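Long-range contact in uncharacterized protein Q64V53_BACFR (Bacteroides fragilis, PDB 2RA8), which is of unknown function but joins a WGR domain to a run of leucine-rich repeats, an architecture that probably serves in binding other macromolecules: residues V269-P279 and L298-L309. Sequence-based numbering, arbitrary orientation.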
ATOM      1  N   VAL A 269     -15.529  -7.843 -21.689  1.00 28.40           N
ATOM      2  CA  VAL A 269     -16.805  -8.363 -21.229  1.00 26.09           C
ATOM      3  C   VAL A 269     -17.468  -9.101 -22.369  1.00 24.02           C
ATOM      4  O   VAL A 269     -18.037 -10.175 -22.184  1.00 36.01           O
ATOM      5  CB  VAL A 269     -17.732  -7.225 -20.748  1.00 25.63           C
ATOM      6  CG1 VAL A 269     -19.075  -7.796 -20.296  1.00 25.54           C
ATOM      7  CG2 VAL A 269     -17.067  -6.455 -19.622  1.00 26.21           C
ATOM      8  N   GLU A 270     -17.390  -8.524 -23.565  1.00 30.97           N
ATOM      9  CA  GLU A 270     -17.985  -9.138 -24.744  1.00 29.72           C
ATOM     10  C   GLU A 270     -17.344 -10.490 -25.020  1.00 27.70           C
ATOM     11  O   GLU A 270     -18.031 -11.472 -25.307  1.00 25.83           O
ATOM     12  CB  GLU A 270     -17.801  -8.226 -25.967  1.00 36.00           C
ATOM     13  CG  GLU A 270     -18.522  -8.719 -27.210  1.00 49.84           C
ATOM     14  CD  GLU A 270     -18.061  -8.019 -28.479  1.00 56.98           C
ATOM     15  OE1 GLU A 270     -18.120  -6.771 -28.519  1.00 66.48           O
ATOM     16  OE2 GLU A 270     -17.642  -8.720 -29.431  1.00 47.51           O
HETATM   17  N   MSE A 271     -16.019 -10.546 -24.929  1.00 32.08           N
HETATM   18  CA  MSE A 271     -15.292 -11.790 -25.171  1.00 32.44           C
HETATM   19  C   MSE A 271     -15.785 -12.887 -24.280  1.00 36.38           C
HETATM   20  O   MSE A 271     -16.008 -14.015 -24.731  1.00 36.55           O
HETATM   21  CB  MSE A 271     -13.803 -11.589 -24.934  1.00 28.68           C
HETATM   22  CG  MSE A 271     -13.189 -10.589 -25.876  1.00 30.56           C
HETATM   23 SE   MSE A 271     -11.274 -10.493 -25.700  1.00 48.53          SE
HETATM   24  CE  MSE A 271     -10.969  -9.013 -26.885  1.00 29.64           C
ATOM     25  N   PHE A 272     -15.953 -12.568 -22.999  1.00 24.80           N
ATOM     26  CA  PHE A 272     -16.446 -13.546 -22.044  1.00 27.49           C
ATOM     27  C   PHE A 272     -17.803 -14.054 -22.460  1.00 32.03           C
ATOM     28  O   PHE A 272     -18.001 -15.257 -22.638  1.00 32.93           O
ATOM     29  CB  PHE A 272     -16.546 -12.932 -20.635  1.00 33.15           C
ATOM     30  CG  PHE A 272     -15.266 -13.003 -19.843  1.00 34.29           C
ATOM     31  CD1 PHE A 272     -14.854 -14.199 -19.265  1.00 35.97           C
ATOM     32  CD2 PHE A 272     -14.467 -11.878 -19.685  1.00 19.17           C
ATOM     33  CE1 PHE A 272     -13.665 -14.267 -18.543  1.00 15.60           C
ATOM     34  CE2 PHE A 272     -13.279 -11.946 -18.965  1.00 16.21           C
ATOM     35  CZ  PHE A 272     -12.884 -13.141 -18.397  1.00 26.09           C
ATOM     36  N   LEU A 273     -18.745 -13.131 -22.640  1.00 34.99           N
ATOM     37  CA  LEU A 273     -20.117 -13.490 -22.988  1.00 32.83           C
ATOM     38  C   LEU A 273     -20.293 -14.316 -24.228  1.00 35.72           C
ATOM     39  O   LEU A 273     -21.176 -15.166 -24.278  1.00 28.18           O
ATOM     40  CB  LEU A 273     -20.987 -12.230 -23.087  1.00 30.26           C
ATOM     41  CG  LEU A 273     -21.112 -11.405 -21.793  1.00 25.51           C
ATOM     42  CD1 LEU A 273     -21.898 -10.139 -22.054  1.00 22.55           C
ATOM     43  CD2 LEU A 273     -21.790 -12.229 -20.719  1.00 21.18           C
ATOM     44  N   GLU A 274     -19.449 -14.097 -25.232  1.00 33.13           N
ATOM     45  CA  GLU A 274     -19.559 -14.836 -26.486  1.00 33.42           C
ATOM     46  C   GLU A 274     -18.726 -16.088 -26.551  1.00 38.43           C
ATOM     47  O   GLU A 274     -18.789 -16.820 -27.540  1.00 39.39           O
ATOM     48  CB  GLU A 274     -19.157 -13.940 -27.649  1.00 34.50           C
ATOM     49  CG  GLU A 274     -17.734 -13.429 -27.539  1.00 36.05           C
ATOM     50  CD  GLU A 274     -17.370 -12.456 -28.642  1.00 46.96           C
ATOM     51  OE1 GLU A 274     -18.234 -11.638 -29.029  1.00 51.83           O
ATOM     52  OE2 GLU A 274     -16.212 -12.495 -29.106  1.00 33.02           O
ATOM     53  N   SER A 275     -17.951 -16.354 -25.504  1.00 31.49           N
ATOM     54  CA  SER A 275     -17.065 -17.516 -25.478  1.00 31.93           C
ATOM     55  C   SER A 275     -17.681 -18.822 -25.027  1.00 27.07           C
ATOM     56  O   SER A 275     -18.664 -18.846 -24.280  1.00 29.05           O
ATOM     57  CB  SER A 275     -15.853 -17.207 -24.591  1.00 30.53           C
ATOM     58  OG  SER A 275     -14.962 -18.307 -24.529  1.00 48.23           O
ATOM     59  N   ASP A 276     -17.091 -19.927 -25.475  1.00 28.82           N
ATOM     60  CA  ASP A 276     -17.583 -21.237 -25.090  1.00 33.73           C
ATOM     61  C   ASP A 276     -16.921 -21.674 -23.805  1.00 29.23           C
ATOM     62  O   ASP A 276     -17.282 -22.696 -23.232  1.00 38.67           O
ATOM     63  CB  ASP A 276     -17.320 -22.259 -26.208  1.00 32.65           C
ATOM     64  CG  ASP A 276     -15.850 -22.604 -26.361  1.00 41.28           C
ATOM     65  OD1 ASP A 276     -14.990 -21.858 -25.847  1.00 39.15           O
ATOM     66  OD2 ASP A 276     -15.557 -23.629 -27.012  1.00 40.59           O
ATOM     67  N   ILE A 277     -15.954 -20.891 -23.334  1.00 28.23           N
ATOM     68  CA  ILE A 277     -15.259 -21.222 -22.095  1.00 22.89           C
ATOM     69  C   ILE A 277     -16.044 -20.746 -20.887  1.00 30.49           C
ATOM     70  O   ILE A 277     -15.979 -21.359 -19.820  1.00 27.60           O
ATOM     71  CB  ILE A 277     -13.809 -20.615 -22.069  1.00 27.89           C
ATOM     72  CG1 ILE A 277     -12.978 -21.282 -20.961  1.00 21.34           C
ATOM     73  CG2 ILE A 277     -13.862 -19.098 -21.821  1.00 16.60           C
ATOM     74  CD1 ILE A 277     -11.473 -21.052 -21.093  1.00 11.68           C
ATOM     75  N   LEU A 278     -16.819 -19.674 -21.054  1.00 30.23           N
ATOM     76  CA  LEU A 278     -17.603 -19.100 -19.951  1.00 27.80           C
ATOM     77  C   LEU A 278     -18.406 -20.079 -19.103  1.00 30.75           C
ATOM     78  O   LEU A 278     -18.403 -19.991 -17.877  1.00 26.94           O
ATOM     79  CB  LEU A 278     -18.543 -18.001 -20.479  1.00 28.70           C
ATOM     80  CG  LEU A 278     -19.465 -17.316 -19.451  1.00 30.22           C
ATOM     81  CD1 LEU A 278     -18.646 -16.703 -18.322  1.00 26.67           C
ATOM     82  CD2 LEU A 278     -20.281 -16.242 -20.143  1.00 27.19           C
ATOM     83  N   PRO A 279     -19.117 -21.030 -19.732  1.00 25.87           N
ATOM     84  CA  PRO A 279     -19.896 -21.982 -18.934  1.00 28.32           C
ATOM     85  C   PRO A 279     -19.148 -22.733 -17.842  1.00 22.41           C
ATOM     86  O   PRO A 279     -19.734 -23.071 -16.814  1.00 31.26           O
ATOM     87  CB  PRO A 279     -20.459 -22.926 -19.987  1.00 33.32           C
ATOM     88  CG  PRO A 279     -20.693 -22.003 -21.150  1.00 18.19           C
ATOM     89  CD  PRO A 279     -19.413 -21.185 -21.169  1.00 26.69           C
ATOM     90  N   LEU A 298     -23.781  -4.948 -20.291  1.00 30.91           N
ATOM     91  CA  LEU A 298     -23.796  -6.218 -21.000  1.00 30.05           C
ATOM     92  C   LEU A 298     -24.063  -7.366 -20.060  1.00 34.35           C
ATOM     93  O   LEU A 298     -24.841  -8.272 -20.373  1.00 39.79           O
ATOM     94  CB  LEU A 298     -22.466  -6.438 -21.724  1.00 37.72           C
ATOM     95  CG  LEU A 298     -21.979  -5.327 -22.668  1.00 26.79           C
ATOM     96  CD1 LEU A 298     -20.652  -5.742 -23.256  1.00 26.49           C
ATOM     97  CD2 LEU A 298     -22.984  -5.068 -23.776  1.00 43.65           C
ATOM     98  N   LEU A 299     -23.423  -7.334 -18.895  1.00 35.45           N
ATOM     99  CA  LEU A 299     -23.608  -8.386 -17.906  1.00 34.05           C
ATOM    100  C   LEU A 299     -25.046  -8.475 -17.502  1.00 35.06           C
ATOM    101  O   LEU A 299     -25.625  -9.563 -17.481  1.00 36.19           O
ATOM    102  CB  LEU A 299     -22.768  -8.118 -16.660  1.00 32.99           C
ATOM    103  CG  LEU A 299     -21.253  -8.173 -16.808  1.00 32.35           C
ATOM    104  CD1 LEU A 299     -20.613  -7.595 -15.555  1.00 32.69           C
ATOM    105  CD2 LEU A 299     -20.808  -9.612 -17.041  1.00 30.98           C
ATOM    106  N   LEU A 300     -25.632  -7.327 -17.168  1.00 34.28           N
ATOM    107  CA  LEU A 300     -27.031  -7.272 -16.750  1.00 31.79           C
ATOM    108  C   LEU A 300     -27.996  -7.711 -17.830  1.00 37.59           C
ATOM    109  O   LEU A 300     -29.062  -8.242 -17.520  1.00 35.94           O
ATOM    110  CB  LEU A 300     -27.401  -5.857 -16.287  1.00 27.44           C
ATOM    111  CG  LEU A 300     -26.734  -5.374 -15.002  1.00 28.44           C
ATOM    112  CD1 LEU A 300     -27.101  -3.921 -14.742  1.00 26.84           C
ATOM    113  CD2 LEU A 300     -27.165  -6.255 -13.845  1.00 24.25           C
ATOM    114  N   ASP A 301     -27.636  -7.488 -19.095  1.00 41.34           N
ATOM    115  CA  ASP A 301     -28.482  -7.889 -20.223  1.00 40.56           C
ATOM    116  C   ASP A 301     -28.315  -9.358 -20.526  1.00 41.43           C
ATOM    117  O   ASP A 301     -28.981  -9.898 -21.411  1.00 43.51           O
ATOM    118  CB  ASP A 301     -28.123  -7.109 -21.503  1.00 46.01           C
ATOM    119  CG  ASP A 301     -28.492  -5.629 -21.430  1.00 47.85           C
ATOM    120  OD1 ASP A 301     -29.459  -5.276 -20.726  1.00 38.41           O
ATOM    121  OD2 ASP A 301     -27.822  -4.820 -22.104  1.00 43.21           O
ATOM    122  N   HIS A 302     -27.417 -10.015 -19.800  1.00 41.77           N
ATOM    123  CA  HIS A 302     -27.145 -11.433 -20.018  1.00 38.91           C
ATOM    124  C   HIS A 302     -26.875 -12.173 -18.738  1.00 37.78           C
ATOM    125  O   HIS A 302     -25.902 -12.924 -18.651  1.00 44.86           O
ATOM    126  CB  HIS A 302     -25.934 -11.592 -20.934  1.00 34.35           C
ATOM    127  CG  HIS A 302     -26.155 -11.090 -22.323  1.00 36.40           C
ATOM    128  ND1 HIS A 302     -27.002 -11.718 -23.213  1.00 37.56           N
ATOM    129  CD2 HIS A 302     -25.640 -10.025 -22.981  1.00 51.23           C
ATOM    130  CE1 HIS A 302     -26.998 -11.060 -24.359  1.00 43.11           C
ATOM    131  NE2 HIS A 302     -26.179 -10.028 -24.244  1.00 44.65           N
ATOM    132  N   VAL A 303     -27.723 -11.971 -17.735  1.00 30.78           N
ATOM    133  CA  VAL A 303     -27.547 -12.647 -16.452  1.00 36.69           C
ATOM    134  C   VAL A 303     -27.567 -14.146 -16.643  1.00 42.58           C
ATOM    135  O   VAL A 303     -26.910 -14.886 -15.913  1.00 46.00           O
ATOM    136  CB  VAL A 303     -28.663 -12.260 -15.463  1.00 34.83           C
ATOM    137  CG1 VAL A 303     -28.365 -12.838 -14.091  1.00 38.28           C
ATOM    138  CG2 VAL A 303     -28.791 -10.743 -15.392  1.00 32.73           C
ATOM    139  N   ASP A 304     -28.318 -14.600 -17.642  1.00 50.40           N
ATOM    140  CA  ASP A 304     -28.436 -16.026 -17.936  1.00 51.11           C
ATOM    141  C   ASP A 304     -27.104 -16.701 -18.170  1.00 47.61           C
ATOM    142  O   ASP A 304     -26.883 -17.826 -17.721  1.00 52.57           O
ATOM    143  CB  ASP A 304     -29.343 -16.238 -19.160  1.00 47.09           C
ATOM    144  CG  ASP A 304     -28.788 -15.592 -20.424  1.00 65.08           C
ATOM    145  OD1 ASP A 304     -28.335 -14.427 -20.355  1.00 60.51           O
ATOM    146  OD2 ASP A 304     -28.817 -16.247 -21.491  1.00 63.83           O
ATOM    147  N   LYS A 305     -26.204 -16.018 -18.871  1.00 42.45           N
ATOM    148  CA  LYS A 305     -24.889 -16.575 -19.170  1.00 41.58           C
ATOM    149  C   LYS A 305     -23.895 -16.541 -18.042  1.00 35.68           C
ATOM    150  O   LYS A 305     -22.917 -17.288 -18.064  1.00 40.39           O
ATOM    151  CB  LYS A 305     -24.255 -15.848 -20.357  1.00 40.14           C
ATOM    152  CG  LYS A 305     -24.959 -16.045 -21.676  1.00 41.87           C
ATOM    153  CD  LYS A 305     -24.209 -15.328 -22.774  1.00 40.33           C
ATOM    154  CE  LYS A 305     -24.839 -15.574 -24.130  1.00 43.85           C
ATOM    155  NZ  LYS A 305     -24.057 -14.910 -25.211  1.00 31.12           N
ATOM    156  N   ILE A 306     -24.122 -15.691 -17.047  1.00 30.18           N
ATOM    157  CA  ILE A 306     -23.169 -15.574 -15.950  1.00 31.77           C
ATOM    158  C   ILE A 306     -23.624 -15.974 -14.566  1.00 32.93           C
ATOM    159  O   ILE A 306     -22.801 -16.074 -13.654  1.00 35.28           O
ATOM    160  CB  ILE A 306     -22.616 -14.133 -15.872  1.00 32.45           C
ATOM    161  CG1 ILE A 306     -23.739 -13.150 -15.520  1.00 29.97           C
ATOM    162  CG2 ILE A 306     -21.981 -13.763 -17.194  1.00 26.40           C
ATOM    163  CD1 ILE A 306     -23.255 -11.740 -15.238  1.00 43.98           C
ATOM    164  N   LYS A 307     -24.918 -16.228 -14.398  1.00 34.46           N
ATOM    165  CA  LYS A 307     -25.466 -16.578 -13.088  1.00 41.12           C
ATOM    166  C   LYS A 307     -24.872 -17.790 -12.425  1.00 40.16           C
ATOM    167  O   LYS A 307     -25.196 -18.095 -11.280  1.00 49.95           O
ATOM    168  CB  LYS A 307     -26.989 -16.749 -13.178  1.00 44.56           C
ATOM    169  CG  LYS A 307     -27.462 -17.796 -14.177  1.00 41.53           C
ATOM    170  CD  LYS A 307     -28.982 -17.902 -14.171  1.00 45.07           C
ATOM    171  CE  LYS A 307     -29.480 -18.995 -15.106  1.00 51.80           C
ATOM    172  NZ  LYS A 307     -30.965 -19.103 -15.070  1.00 60.99           N
ATOM    173  N   HIS A 308     -23.994 -18.489 -13.129  1.00 38.02           N
ATOM    174  CA  HIS A 308     -23.353 -19.684 -12.591  1.00 34.81           C
ATOM    175  C   HIS A 308     -22.001 -19.361 -11.996  1.00 32.65           C
ATOM    176  O   HIS A 308     -21.434 -20.166 -11.260  1.00 35.15           O
ATOM    177  CB  HIS A 308     -23.170 -20.704 -13.702  1.00 35.10           C
ATOM    178  CG  HIS A 308     -22.185 -20.277 -14.743  1.00 31.10           C
ATOM    179  ND1 HIS A 308     -20.825 -20.440 -14.586  1.00 23.26           N
ATOM    180  CD2 HIS A 308     -22.355 -19.657 -15.933  1.00 36.08           C
ATOM    181  CE1 HIS A 308     -20.201 -19.939 -15.637  1.00 28.97           C
ATOM    182  NE2 HIS A 308     -21.107 -19.455 -16.468  1.00 36.13           N
ATOM    183  N   LEU A 309     -21.469 -18.189 -12.323  1.00 26.25           N
ATOM    184  CA  LEU A 309     -20.166 -17.777 -11.810  1.00 29.16           C
ATOM    185  C   LEU A 309     -20.212 -17.628 -10.316  1.00 27.03           C
ATOM    186  O   LEU A 309     -21.272 -17.377  -9.740  1.00 33.00           O
ATOM    187  CB  LEU A 309     -19.731 -16.441 -12.434  1.00 24.40           C
ATOM    188  CG  LEU A 309     -19.442 -16.426 -13.939  1.00 34.62           C
ATOM    189  CD1 LEU A 309     -19.099 -15.011 -14.389  1.00 24.43           C
ATOM    190  CD2 LEU A 309     -18.285 -17.370 -14.247  1.00 35.66           C
TER
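Leu273 carries this contact, an apolar seam with one polar clasp between two neighbouring helix-and-loop segments on the convex side of the leucine-rich-repeat region. The last turns of helix 265-274 and the loop after it lie beside the end of helix 293-300 and the short, weakly bonded helix 303-306.

The two methyls of Leu273 divide the work. CD1 reaches CB of Leu298 at 3.8 Å and also meets CD2 of His302, approaching that ring obliquely, while CD2 rests on CG2 of Ile306, again at 3.8 Å. One turn earlier, Val269 has CG1 anti to its own backbone nitrogen (chi1 179°), which directs this methyl to CB of Leu298, 3.9 Å off, and to CD2 of Leu299.

Further along the chain, Leu278 crosses Lys305 at about a right angle: its CD2 lies 4.0 Å from CB of Lys305 and close to that residue's carbonyl oxygen. Its other methyl, CD1, meets CD2 of Leu309 at 4.1 Å. The His308 ring sits next to Leu278 and has the carbonyl oxygen of Pro279 over one face, offset toward the rim, and CG of Leu309 over the opposite face, also off-centre.

The clasp comes from Lys305. Its chain, fully extended beyond CG, reaches across to segment 269-279, where NZ donates a 3.0 Å hydrogen bond to the backbone O of Leu273. The ammonium stands about 50° out of the carbonyl plane.

Leu299 and Leu309 also touch Met284 of strand 283-285, so the seam continues down to the parallel sheet. Helices lying side by side against a long parallel sheet, its strands following one another in chain order, are what a leucine-rich-repeat solenoid of alternating strand and helix looks like.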